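NAD(P)H-flavin oxidoreductase (Agrobacterium tumefaciens str. C58, PDB 2FRE) probably catalyses the oxidation of NAD(P)H with bound FMN as cofactor, as a dimeric member of the nitroreductase family. Local coordinates at residues N5-E10 / V179-V184; M31-L36 / Y59-S64; E76-W81 / H133-I138; A108-D113 / K154-V159. All blocks are in the same frame, centred on the assembly; numbering follows the deposited sequence.

Interaction 1 (N5-E10 / V179-V184); sequences NNRQSE and VPSKRV. With FMN (flavin mononucleotide), chain C.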
# COMPACT_ATOMS: atom_id res chain seq x y z
N ASN A 5 0.83 19.42 -8.85
CA ASN A 5 1.49 19.46 -7.54
C ASN A 5 3.02 19.52 -7.61
O ASN A 5 3.71 18.80 -6.89
CB ASN A 5 1.05 18.28 -6.68
CG ASN A 5 1.36 18.51 -5.21
OD1 ASN A 5 1.39 19.65 -4.73
ND2 ASN A 5 1.62 17.42 -4.48
N ASN A 6 3.52 20.40 -8.47
CA ASN A 6 4.97 20.61 -8.70
C ASN A 6 5.65 19.31 -9.09
O ASN A 6 6.83 19.12 -8.82
CB ASN A 6 5.63 21.24 -7.45
CG ASN A 6 6.83 22.16 -7.78
OD1 ASN A 6 7.52 22.02 -8.80
ND2 ASN A 6 7.04 23.13 -6.91
N ARG A 7 4.90 18.41 -9.72
CA ARG A 7 5.43 17.13 -10.16
C ARG A 7 4.99 16.84 -11.59
O ARG A 7 3.92 17.24 -12.02
CB ARG A 7 4.93 15.98 -9.27
CG ARG A 7 5.42 16.03 -7.86
CD ARG A 7 4.56 15.13 -6.96
NE ARG A 7 5.26 14.79 -5.72
CZ ARG A 7 4.75 14.07 -4.72
NH1 ARG A 7 3.49 13.65 -4.74
NH2 ARG A 7 5.50 13.76 -3.68
N GLN A 8 5.83 16.10 -12.30
CA GLN A 8 5.57 15.73 -13.65
C GLN A 8 5.77 14.23 -13.77
O GLN A 8 6.80 13.70 -13.36
CB GLN A 8 6.51 16.44 -14.62
CG GLN A 8 6.16 16.15 -16.07
CD GLN A 8 7.05 16.86 -17.07
OE1 GLN A 8 8.00 16.28 -17.60
NE2 GLN A 8 6.71 18.09 -17.38
N SER A 9 4.79 13.56 -14.32
CA SER A 9 4.88 12.12 -14.45
C SER A 9 5.30 11.89 -15.88
O SER A 9 5.09 12.75 -16.74
CB SER A 9 3.53 11.50 -14.23
OG SER A 9 2.68 11.89 -15.30
N GLU A 10 5.89 10.74 -16.15
CA GLU A 10 6.29 10.39 -17.52
C GLU A 10 5.10 9.91 -18.37
O GLU A 10 5.13 10.00 -19.60
CB GLU A 10 7.39 9.34 -17.47
CG GLU A 10 8.63 9.80 -16.71
CD GLU A 10 9.53 8.65 -16.33
OE1 GLU A 10 9.57 8.30 -15.13
OE2 GLU A 10 10.17 8.10 -17.25
N VAL A 179 8.14 20.76 0.19
CA VAL A 179 7.97 20.79 -1.27
C VAL A 179 7.79 19.34 -1.72
O VAL A 179 8.44 18.44 -1.16
CB VAL A 179 9.16 21.49 -1.97
CG1 VAL A 179 10.45 20.73 -1.76
CG2 VAL A 179 8.91 21.63 -3.46
N PRO A 180 6.85 19.08 -2.65
CA PRO A 180 6.62 17.67 -2.96
C PRO A 180 7.87 17.00 -3.54
O PRO A 180 8.55 17.54 -4.44
CB PRO A 180 5.46 17.72 -3.97
CG PRO A 180 4.78 19.03 -3.62
CD PRO A 180 5.92 19.95 -3.38
N SER A 181 8.18 15.83 -2.98
CA SER A 181 9.32 15.04 -3.40
C SER A 181 9.17 14.55 -4.83
O SER A 181 8.06 14.47 -5.39
CB SER A 181 9.47 13.84 -2.46
OG SER A 181 8.26 13.11 -2.43
N LYS A 182 10.32 14.20 -5.41
CA LYS A 182 10.39 13.59 -6.74
C LYS A 182 10.60 12.07 -6.66
O LYS A 182 10.70 11.48 -5.57
CB LYS A 182 11.54 14.23 -7.54
CG LYS A 182 11.52 15.73 -7.59
CD LYS A 182 10.27 16.32 -8.24
CE LYS A 182 10.51 17.82 -8.56
NZ LYS A 182 9.44 18.54 -9.37
N ARG A 183 10.66 11.43 -7.83
CA ARG A 183 10.90 9.98 -7.92
C ARG A 183 11.95 9.71 -8.97
O ARG A 183 12.22 10.57 -9.82
CB ARG A 183 9.62 9.23 -8.28
CG ARG A 183 8.53 9.32 -7.25
CD ARG A 183 8.83 8.62 -5.94
NE ARG A 183 7.66 8.75 -5.07
CZ ARG A 183 7.37 9.82 -4.33
NH1 ARG A 183 8.20 10.84 -4.24
NH2 ARG A 183 6.27 9.84 -3.63
N VAL A 184 12.54 8.53 -8.91
CA VAL A 184 13.45 8.08 -9.96
C VAL A 184 12.63 7.85 -11.23
O VAL A 184 11.41 7.65 -11.16
CB VAL A 184 14.21 6.79 -9.56
CG1 VAL A 184 14.95 7.00 -8.26
CG2 VAL A 184 13.27 5.59 -9.45
N1 FMN C . 8.83 11.59 7.11
C2 FMN C . 9.40 12.21 8.22
O2 FMN C . 9.54 13.44 8.23
N3 FMN C . 9.83 11.47 9.30
C4 FMN C . 9.69 10.11 9.33
O4 FMN C . 9.88 9.50 10.41
C4A FMN C . 9.11 9.48 8.21
N5 FMN C . 8.96 8.10 8.19
C5A FMN C . 8.32 7.51 7.12
C6 FMN C . 8.14 6.14 7.13
C7 FMN C . 7.50 5.51 6.08
C7M FMN C . 6.90 4.17 6.40
C8 FMN C . 7.05 6.24 4.98
C8M FMN C . 5.91 5.73 4.13
C9 FMN C . 7.23 7.62 4.96
C9A FMN C . 7.89 8.26 6.03
N10 FMN C . 8.09 9.62 6.01
C10 FMN C . 8.68 10.23 7.11
C1' FMN C . 7.73 10.45 4.80
C2' FMN C . 8.49 10.10 3.52
O2' FMN C . 9.79 10.68 3.49
C3' FMN C . 7.67 10.53 2.31
O3' FMN C . 6.46 9.77 2.26
C4' FMN C . 8.47 10.38 1.02
O4' FMN C . 9.57 11.28 1.02
C5' FMN C . 7.64 10.60 -0.24
O5' FMN C . 7.09 11.90 -0.26
P FMN C . 5.50 12.13 -0.41
O1P FMN C . 5.14 11.72 -1.83
O2P FMN C . 4.77 11.23 0.58
O3P FMN C . 5.25 13.59 -0.13
O HOH W 1 8.24 19.41 -6.35
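Segments 5-10 and 179-184 run side by side in nearly the same direction, their overall directions 13° apart, with the CA atoms of Asn-6 and Pro-180 6.7 Å from each other. Arg-7 carries the contact. Its chain, extended from CG to NE, carries NE to 3.4 Å from Pro-180 CB, which lies over one face of the guanidinium. Pro-180 CG rests 3.4 Å from Asn-5 O. Arg-7 NE donates to Ser-181 O at 2.8 Å, in the plane of that carbonyl. Arg-7 NH2 makes only weak bonds to Ser-181 but a good one, 2.8 Å, to FMN O1P. Ser-181 OG gives its proton to FMN O5' and accepts from Arg-183 NH1. Arg-183 NH2 donates to the same O1P at 2.8 Å. Away from the ligand, Lys-182 NZ reaches back to Asn-6 O at 2.7 Å, and a water joins Asn-6 O to Pro-180 O. Arg-7 NH1 is held by Leu-18 O and Arg-20 O, and Arg-183 NH2 also bonds Trp-45 O of the second subunit. The NH2 atoms of Arg-7 and Arg-183 are 4.0 Å apart. The negative phosphate oxygen they share probably offsets their repulsion; Arg-20 also bonds the FMN.

Interaction 2 (M31-L36 / Y59-S64); sequences MPKEHL and YAHKDS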
# COMPACT_ATOMS: atom_id res chain seq x y z
N MSE A 31 -10.26 17.57 13.57
CA MSE A 31 -10.85 16.88 12.43
C MSE A 31 -12.14 16.23 12.86
O MSE A 31 -12.18 15.56 13.88
CB MSE A 31 -9.94 15.77 11.90
CG MSE A 31 -10.58 14.97 10.77
SE MSE A 31 -9.47 13.47 10.16
CE MSE A 31 -7.92 14.52 9.52
N PRO A 32 -13.22 16.42 12.09
CA PRO A 32 -14.47 15.77 12.48
C PRO A 32 -14.29 14.27 12.72
O PRO A 32 -13.53 13.62 11.98
CB PRO A 32 -15.39 16.06 11.30
CG PRO A 32 -14.88 17.33 10.73
CD PRO A 32 -13.38 17.23 10.88
N LYS A 33 -14.91 13.74 13.77
CA LYS A 33 -14.77 12.31 14.08
C LYS A 33 -15.11 11.42 12.88
O LYS A 33 -14.39 10.42 12.63
CB LYS A 33 -15.60 11.91 15.31
CG LYS A 33 -14.82 11.92 16.66
CD LYS A 33 -14.35 13.31 17.06
CE LYS A 33 -13.42 13.32 18.30
NZ LYS A 33 -13.68 12.21 19.28
N GLU A 34 -16.18 11.76 12.16
CA GLU A 34 -16.63 10.96 11.00
C GLU A 34 -15.62 10.95 9.85
O GLU A 34 -15.51 9.96 9.10
CB GLU A 34 -17.98 11.45 10.46
CG GLU A 34 -18.68 10.44 9.50
CD GLU A 34 -19.74 11.07 8.57
OE1 GLU A 34 -19.40 11.86 7.66
OE2 GLU A 34 -20.93 10.72 8.74
N HIS A 35 -14.88 12.06 9.70
CA HIS A 35 -13.84 12.16 8.69
C HIS A 35 -12.75 11.12 8.96
O HIS A 35 -12.35 10.42 8.05
CB HIS A 35 -13.25 13.57 8.60
CG HIS A 35 -14.13 14.55 7.87
ND1 HIS A 35 -13.74 15.84 7.59
CD2 HIS A 35 -15.36 14.40 7.33
CE1 HIS A 35 -14.71 16.46 6.94
NE2 HIS A 35 -15.70 15.61 6.76
N LEU A 36 -12.32 10.98 10.23
CA LEU A 36 -11.28 9.98 10.53
C LEU A 36 -11.79 8.57 10.31
O LEU A 36 -11.07 7.71 9.81
CB LEU A 36 -10.73 10.10 11.96
CG LEU A 36 -9.59 9.11 12.27
CD1 LEU A 36 -8.43 9.27 11.35
CD2 LEU A 36 -9.11 9.28 13.71
N TYR A 59 -5.58 5.08 17.22
CA TYR A 59 -5.63 6.49 16.89
C TYR A 59 -6.05 7.40 18.05
O TYR A 59 -6.70 6.97 19.01
CB TYR A 59 -6.56 6.70 15.69
CG TYR A 59 -8.02 6.40 15.96
CD1 TYR A 59 -8.86 7.38 16.50
CD2 TYR A 59 -8.56 5.15 15.69
CE1 TYR A 59 -10.21 7.10 16.75
CE2 TYR A 59 -9.89 4.87 15.92
CZ TYR A 59 -10.70 5.85 16.46
OH TYR A 59 -12.02 5.56 16.68
N ALA A 60 -5.68 8.67 17.92
CA ALA A 60 -6.04 9.73 18.85
C ALA A 60 -6.26 11.05 18.10
O ALA A 60 -5.48 11.39 17.21
CB ALA A 60 -4.97 9.89 19.90
N HIS A 61 -7.33 11.75 18.43
CA HIS A 61 -7.55 13.12 17.95
C HIS A 61 -6.78 14.12 18.80
O HIS A 61 -6.49 13.88 19.97
CB HIS A 61 -9.03 13.48 18.01
CG HIS A 61 -9.86 12.84 16.94
ND1 HIS A 61 -10.13 13.46 15.74
CD2 HIS A 61 -10.50 11.64 16.91
CE1 HIS A 61 -10.88 12.66 15.00
NE2 HIS A 61 -11.13 11.56 15.69
N LYS A 62 -6.51 15.27 18.21
CA LYS A 62 -5.86 16.38 18.90
C LYS A 62 -6.51 16.74 20.25
O LYS A 62 -5.79 17.13 21.17
CB LYS A 62 -5.84 17.62 18.00
CG LYS A 62 -4.57 18.39 18.11
CD LYS A 62 -4.83 19.84 18.32
CE LYS A 62 -3.52 20.61 18.29
NZ LYS A 62 -2.56 19.89 17.40
N ASP A 63 -7.84 16.59 20.37
CA ASP A 63 -8.58 16.82 21.66
C ASP A 63 -8.61 15.67 22.67
O ASP A 63 -9.27 15.76 23.71
CB ASP A 63 -10.03 17.26 21.39
CG ASP A 63 -10.95 16.11 20.93
OD1 ASP A 63 -10.47 15.05 20.49
OD2 ASP A 63 -12.19 16.28 20.98
N SER A 64 -7.89 14.59 22.38
CA SER A 64 -7.91 13.41 23.22
C SER A 64 -7.13 13.62 24.52
O SER A 64 -6.08 14.24 24.51
CB SER A 64 -7.25 12.25 22.49
OG SER A 64 -7.15 11.10 23.35
O HOH W 2 -8.96 15.96 15.61
O HOH W 3 -12.86 9.61 14.74
O HOH W 4 -11.13 12.58 20.98
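His-61 closes strand 55-61 and packs, with Tyr-59, against the first turn of helix 33-44, where Lys-33 and Leu-36 lie and Pro-32 is the N-cap. Lys-33, bent at chi2 and again at chi4, has CE over one face of the imidazole, with CG and CD near His-61 NE2. This is a CH-pi contact: Lys-33 CE is 3.8 Å from the centroid of the His-61 ring and 16° off the normal, set toward the rim. Leu-36 CD2 touches Tyr-59 CD1 at 3.4 Å and also lies against His-61 NE2. Met-31 is a selenomethionine, and Met-31 O comes within 3.4 Å of His-61 CE1. No direct hydrogen bond crosses the contact. Waters do this work at both ring nitrogens. One bonds His-61 ND1 at 2.8 Å and accepts from Met-31 N. The other bonds His-61 NE2 at 2.8 Å and donates to Lys-33 O. A third water sits between Lys-33 NZ and Asp-63 OD1, donating to the carboxylate at 2.6 Å. Asp-63 belongs to the type I turn from His-61 to Ser-64 that ends the strand. Leu-36 and His-61 both touch Val-87 of strand 87-98, while Glu-192 of the second subunit packs on Tyr-59 and His-61. The two in-plane waters would help hold the ring's rotation. Lys-33 NZ, 4.5 Å from His-61 NE2, would tend to disfavour a second proton on the ring, though Asp-63 and Glu-192 of the second subunit may soften that effect as counter-charges.

Interaction 3 (E76-W81 / H133-I138); sequences EGNQKW and HGMGGI. With FMN (flavin mononucleotide), chain C.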
# COMPACT_ATOMS: atom_id res chain seq x y z
N GLU A 76 11.86 12.96 18.72
CA GLU A 76 11.86 14.41 18.96
C GLU A 76 11.71 15.20 17.67
O GLU A 76 10.94 16.15 17.60
CB GLU A 76 13.15 14.83 19.67
CG GLU A 76 13.41 16.35 19.73
CD GLU A 76 14.64 16.73 20.57
OE1 GLU A 76 14.85 17.95 20.80
OE2 GLU A 76 15.39 15.82 21.01
N GLY A 77 12.47 14.79 16.65
CA GLY A 77 12.45 15.43 15.35
C GLY A 77 11.05 15.46 14.76
O GLY A 77 10.57 16.51 14.35
N ASN A 78 10.40 14.31 14.73
CA ASN A 78 9.02 14.23 14.25
C ASN A 78 8.04 14.98 15.15
O ASN A 78 7.11 15.61 14.64
CB ASN A 78 8.56 12.78 14.09
CG ASN A 78 9.18 12.08 12.89
OD1 ASN A 78 9.38 10.86 12.91
ND2 ASN A 78 9.47 12.84 11.84
N GLN A 79 8.23 14.93 16.47
CA GLN A 79 7.33 15.64 17.38
C GLN A 79 7.16 17.10 17.02
O GLN A 79 6.07 17.65 17.15
CB GLN A 79 7.83 15.57 18.82
CG GLN A 79 7.64 14.22 19.47
CD GLN A 79 8.05 14.22 20.93
OE1 GLN A 79 8.60 13.23 21.43
NE2 GLN A 79 7.76 15.30 21.63
N LYS A 80 8.26 17.73 16.61
CA LYS A 80 8.33 19.16 16.39
C LYS A 80 7.20 19.65 15.49
O LYS A 80 6.66 20.72 15.72
CB LYS A 80 9.67 19.53 15.74
CG LYS A 80 10.86 19.39 16.66
CD LYS A 80 12.18 19.47 15.89
CE LYS A 80 13.34 19.97 16.78
NZ LYS A 80 13.56 19.18 18.06
N TRP A 81 6.86 18.86 14.46
CA TRP A 81 5.82 19.25 13.51
C TRP A 81 4.55 18.44 13.68
O TRP A 81 3.46 18.97 13.51
CB TRP A 81 6.34 19.16 12.05
CG TRP A 81 6.89 17.84 11.67
CD1 TRP A 81 8.19 17.43 11.79
CD2 TRP A 81 6.17 16.74 11.12
NE1 TRP A 81 8.32 16.15 11.34
CE2 TRP A 81 7.10 15.69 10.93
CE3 TRP A 81 4.83 16.53 10.78
CZ2 TRP A 81 6.74 14.45 10.42
CZ3 TRP A 81 4.47 15.29 10.26
CH2 TRP A 81 5.41 14.26 10.10
N HIS A 133 0.85 11.77 6.68
CA HIS A 133 2.32 11.77 6.64
C HIS A 133 2.81 10.59 7.47
O HIS A 133 2.58 10.53 8.68
CB HIS A 133 2.84 13.09 7.18
CG HIS A 133 4.28 13.37 6.89
ND1 HIS A 133 5.28 12.42 7.02
CD2 HIS A 133 4.91 14.51 6.53
CE1 HIS A 133 6.45 12.97 6.74
NE2 HIS A 133 6.25 14.24 6.43
N GLY A 134 3.45 9.64 6.80
CA GLY A 134 3.94 8.44 7.45
C GLY A 134 5.18 8.72 8.26
O GLY A 134 5.96 9.62 7.91
N MSE A 135 5.38 7.97 9.34
CA MSE A 135 6.56 8.14 10.19
C MSE A 135 7.13 6.82 10.70
O MSE A 135 6.43 6.02 11.30
CB MSE A 135 6.26 9.07 11.39
CG MSE A 135 5.75 10.44 11.00
SE MSE A 135 5.20 11.40 12.62
CE MSE A 135 3.58 10.31 12.99
N GLY A 136 8.43 6.60 10.48
CA GLY A 136 9.15 5.50 11.10
C GLY A 136 10.01 5.94 12.27
O GLY A 136 10.48 5.10 13.05
N GLY A 137 10.21 7.25 12.42
CA GLY A 137 10.93 7.83 13.54
C GLY A 137 10.05 7.83 14.78
O GLY A 137 9.53 8.87 15.20
N ILE A 138 9.87 6.65 15.35
CA ILE A 138 8.93 6.42 16.43
C ILE A 138 9.51 5.37 17.37
O ILE A 138 10.36 4.58 16.96
CB ILE A 138 7.57 5.89 15.90
CG1 ILE A 138 7.72 4.52 15.23
CG2 ILE A 138 6.95 6.87 14.89
CD1 ILE A 138 6.43 4.02 14.63
N1 FMN C . 8.83 11.59 7.11
C2 FMN C . 9.40 12.21 8.22
O2 FMN C . 9.54 13.44 8.23
N3 FMN C . 9.83 11.47 9.30
C4 FMN C . 9.69 10.11 9.33
O4 FMN C . 9.88 9.50 10.41
C4A FMN C . 9.11 9.48 8.21
N5 FMN C . 8.96 8.10 8.19
C5A FMN C . 8.32 7.51 7.12
C6 FMN C . 8.14 6.14 7.13
C7 FMN C . 7.50 5.51 6.08
C7M FMN C . 6.90 4.17 6.40
C8 FMN C . 7.05 6.24 4.98
C8M FMN C . 5.91 5.73 4.13
C9 FMN C . 7.23 7.62 4.96
C9A FMN C . 7.89 8.26 6.03
N10 FMN C . 8.09 9.62 6.01
C10 FMN C . 8.68 10.23 7.11
C1' FMN C . 7.73 10.45 4.80
C2' FMN C . 8.49 10.10 3.52
O2' FMN C . 9.79 10.68 3.49
C3' FMN C . 7.67 10.53 2.31
O3' FMN C . 6.46 9.77 2.26
C4' FMN C . 8.47 10.38 1.02
O4' FMN C . 9.57 11.28 1.02
C5' FMN C . 7.64 10.60 -0.24
O5' FMN C . 7.09 11.90 -0.26
P FMN C . 5.50 12.13 -0.41
O1P FMN C . 5.14 11.72 -1.83
O2P FMN C . 4.77 11.23 0.58
O3P FMN C . 5.25 13.59 -0.13
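Trp-81 and His-133 lie in the tight part of this contact, between helix 76-82 and strand 131-135. The segment axes run nearly antiparallel, at 158°, and approach to 11.1 Å, so long side chains must span the gap. Trp-81 CH2 sits over the centre of the imidazole, 3.4 Å above its plane, and is 3.5 Å from His-133 CG. The planes are turned 38° to each other, so the pair is oblique, and the two side chains cross at about a right angle. Trp-81 CG sits between the backbone N and the carbonyl carbon (chi1 55°). His-133 ND1 donates to Gly-134 O at 3.0 Å. The selenium of Met-135 touches the same indole corner, 3.8 Å from Trp-81 CH2, in an oblique Met-aromatic contact. Met-135 SE also touches Asn-78 CB, 3.9 Å away. Asn-78 is buried with them and points inward toward Gly-137 and the flavin. The solvent side is looser. There Glu-76 and Lys-80 of the same helix are exposed, joined to each other by a salt bridge. The strand end turns to the cofactor. Gly-136 N donates to FMN N5 at 2.8 Å, and Gly-137 N to FMN O4 at 3.0 Å. Gly-137 is the centre of an inverse gamma turn. Arg-24 packs on both Trp-81 and His-133 and also bonds the FMN. A backbone N-H given to flavin N5 is characteristic of the FMN site in the nitroreductase fold.

Interaction 4 (A108-D113 / K154-V159); sequences ATHSFD and KVEAGV. With FMN (flavin mononucleotide), chain D.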
# COMPACT_ATOMS: atom_id res chain seq x y z
N ALA A 108 3.33 -14.27 5.57
CA ALA A 108 4.33 -13.86 4.58
C ALA A 108 4.08 -12.44 4.07
O ALA A 108 5.00 -11.80 3.58
CB ALA A 108 4.35 -14.83 3.43
N THR A 109 2.85 -11.93 4.20
CA THR A 109 2.45 -10.68 3.55
C THR A 109 1.92 -9.58 4.47
O THR A 109 1.47 -8.52 3.97
CB THR A 109 1.36 -10.96 2.50
OG1 THR A 109 0.17 -11.41 3.17
CG2 THR A 109 1.83 -12.02 1.50
N HIS A 110 1.93 -9.79 5.79
CA HIS A 110 1.24 -8.84 6.70
C HIS A 110 1.71 -7.38 6.60
O HIS A 110 0.91 -6.47 6.66
CB HIS A 110 1.27 -9.33 8.16
CG HIS A 110 2.61 -9.29 8.81
ND1 HIS A 110 3.55 -10.30 8.66
CD2 HIS A 110 3.17 -8.38 9.64
CE1 HIS A 110 4.62 -10.00 9.35
NE2 HIS A 110 4.42 -8.85 9.96
N SER A 111 3.01 -7.16 6.42
CA SER A 111 3.53 -5.81 6.33
C SER A 111 3.22 -5.19 4.97
O SER A 111 2.83 -4.02 4.87
CB SER A 111 5.05 -5.81 6.60
OG SER A 111 5.29 -6.20 7.95
N PHE A 112 3.37 -5.98 3.93
CA PHE A 112 2.98 -5.62 2.59
C PHE A 112 1.50 -5.19 2.56
O PHE A 112 1.12 -4.12 2.03
CB PHE A 112 3.29 -6.82 1.67
CG PHE A 112 2.98 -6.60 0.21
CD1 PHE A 112 3.87 -5.94 -0.60
CD2 PHE A 112 1.79 -7.08 -0.34
CE1 PHE A 112 3.61 -5.78 -1.96
CE2 PHE A 112 1.52 -6.89 -1.69
CZ PHE A 112 2.43 -6.23 -2.49
N ASP A 113 0.65 -6.04 3.14
CA ASP A 113 -0.78 -5.80 3.13
C ASP A 113 -1.15 -4.55 3.95
O ASP A 113 -1.96 -3.74 3.54
CB ASP A 113 -1.50 -7.05 3.68
CG ASP A 113 -1.55 -8.23 2.66
OD1 ASP A 113 -1.39 -8.03 1.44
OD2 ASP A 113 -1.79 -9.38 3.11
N LYS A 154 2.81 -6.27 15.05
CA LYS A 154 3.95 -5.44 14.70
C LYS A 154 3.54 -3.98 14.45
O LYS A 154 2.52 -3.72 13.79
CB LYS A 154 4.62 -6.03 13.45
CG LYS A 154 5.67 -5.15 12.82
CD LYS A 154 6.39 -5.85 11.69
CE LYS A 154 7.10 -4.90 10.76
NZ LYS A 154 7.40 -3.59 11.41
N VAL A 155 4.33 -3.05 14.97
CA VAL A 155 4.16 -1.63 14.68
C VAL A 155 4.85 -1.35 13.34
O VAL A 155 6.06 -1.51 13.21
CB VAL A 155 4.76 -0.74 15.80
CG1 VAL A 155 4.54 0.74 15.49
CG2 VAL A 155 4.15 -1.10 17.17
N GLU A 156 4.07 -0.97 12.35
CA GLU A 156 4.58 -0.69 11.02
C GLU A 156 5.01 0.76 10.90
O GLU A 156 6.12 1.03 10.45
CB GLU A 156 3.50 -0.96 9.96
CG GLU A 156 2.99 -2.41 9.93
CD GLU A 156 4.05 -3.39 9.46
OE1 GLU A 156 5.08 -2.94 8.92
OE2 GLU A 156 3.83 -4.61 9.60
N ALA A 157 4.14 1.69 11.27
CA ALA A 157 4.42 3.11 11.11
C ALA A 157 3.47 4.00 11.91
O ALA A 157 2.37 3.60 12.26
CB ALA A 157 4.36 3.48 9.63
N GLY A 158 3.93 5.21 12.22
CA GLY A 158 3.03 6.24 12.73
C GLY A 158 2.48 7.05 11.57
O GLY A 158 3.07 7.06 10.49
N VAL A 159 1.36 7.71 11.78
CA VAL A 159 0.75 8.55 10.76
C VAL A 159 0.19 9.79 11.40
O VAL A 159 -0.59 9.71 12.36
CB VAL A 159 -0.38 7.82 10.02
CG1 VAL A 159 -0.98 8.71 8.96
CG2 VAL A 159 0.13 6.52 9.39
N1 FMN D . -5.89 -14.45 -4.80
C2 FMN D . -5.77 -15.73 -5.32
O2 FMN D . -6.70 -16.16 -6.00
N3 FMN D . -4.63 -16.47 -5.13
C4 FMN D . -3.59 -15.95 -4.39
O4 FMN D . -2.47 -16.48 -4.45
C4A FMN D . -3.72 -14.67 -3.86
N5 FMN D . -2.70 -14.12 -3.11
C5A FMN D . -2.80 -12.82 -2.65
C6 FMN D . -1.75 -12.26 -1.94
C7 FMN D . -1.83 -10.94 -1.47
C7M FMN D . -0.51 -10.27 -1.18
C8 FMN D . -2.96 -10.18 -1.72
C8M FMN D . -2.89 -8.66 -1.76
C9 FMN D . -4.02 -10.75 -2.41
C9A FMN D . -3.94 -12.07 -2.87
N10 FMN D . -5.00 -12.62 -3.55
C10 FMN D . -4.87 -13.92 -4.07
C1' FMN D . -6.36 -11.98 -3.50
C2' FMN D . -6.99 -11.67 -2.14
O2' FMN D . -7.68 -12.82 -1.63
C3' FMN D . -8.00 -10.53 -2.29
O3' FMN D . -7.32 -9.35 -2.68
C4' FMN D . -8.82 -10.31 -1.00
O4' FMN D . -9.70 -11.42 -0.77
C5' FMN D . -9.66 -9.06 -1.01
O5' FMN D . -10.47 -9.03 -2.15
P FMN D . -10.48 -7.83 -3.21
O1P FMN D . -11.10 -6.62 -2.59
O2P FMN D . -9.05 -7.56 -3.59
O3P FMN D . -11.34 -8.21 -4.37
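Ser-111 and Glu-156 join the start of helix 110-127 to strand 153-162, beside the FMN pocket at the dimer interface. Ser-111 OG, anti to the carbonyl carbon and beside the backbone N (chi1 -65°), donates to Glu-156 OE2 at 2.7 Å. It meets the syn side of that oxygen, 18° out of the carboxylate plane. The same oxygen bonds Ser-93 OG, so two hydroxyls grip it. The glutamate bends at chi2, and Glu-156 OE1 makes a salt bridge with Lys-154 NZ at 3.5 Å. Lys-154 NZ also donates to Val-155 O, while Lys-154 CE passes 3.6 Å from Ser-111 OG. Lys-154 CD lies at the imidazole edge, 4.0 Å from His-110 NE2, and His-110 CD2 is 3.8 Å from Glu-156 OE2. These polar bonds leave the buried carboxylate well satisfied. The other side of the helix start faces the ligand. Thr-109 OG1 donates to Asp-113 OD2 from above the carboxylate plane, and Asp-113 OD1 is 3.6 Å from the C7M methyl of an FMN held mostly by the second subunit. Asp-113 OD2 also bonds Ala-49 N. In the sheet, Glu-156 and Ala-157 both face Val-91 and form a classic beta bulge. Strand 153-162 lies between strands 87-98 and 131-135, with helix 110-127 packed on it through Ala-114 and Trp-118, and Phe-112 of the second subunit lies against Glu-156 and Ala-157.

Overall arrangement
Interactions 1 and 3 hold opposite ends of one FMN: interaction 1 takes its phosphate, interaction 3 its isoalloxazine. Their nearest atoms are about 9 Å apart and their centres 22 Å. Interaction 4 borders the other FMN of the dimer, so the chain contributes to both pockets. Interactions 3 and 4 touch through neighbouring strands: Met-135 N lies 2.7 Å from Gly-158 O, a probable hydrogen bond. Interaction 2 reaches the same sheet but touches no flavin; its nearest atoms are about 7 Å from interaction 3 and from interaction 4. It lies farthest from interaction 1, with 30 Å between centres. Interactions 1, 2 and 4 all meet the second subunit.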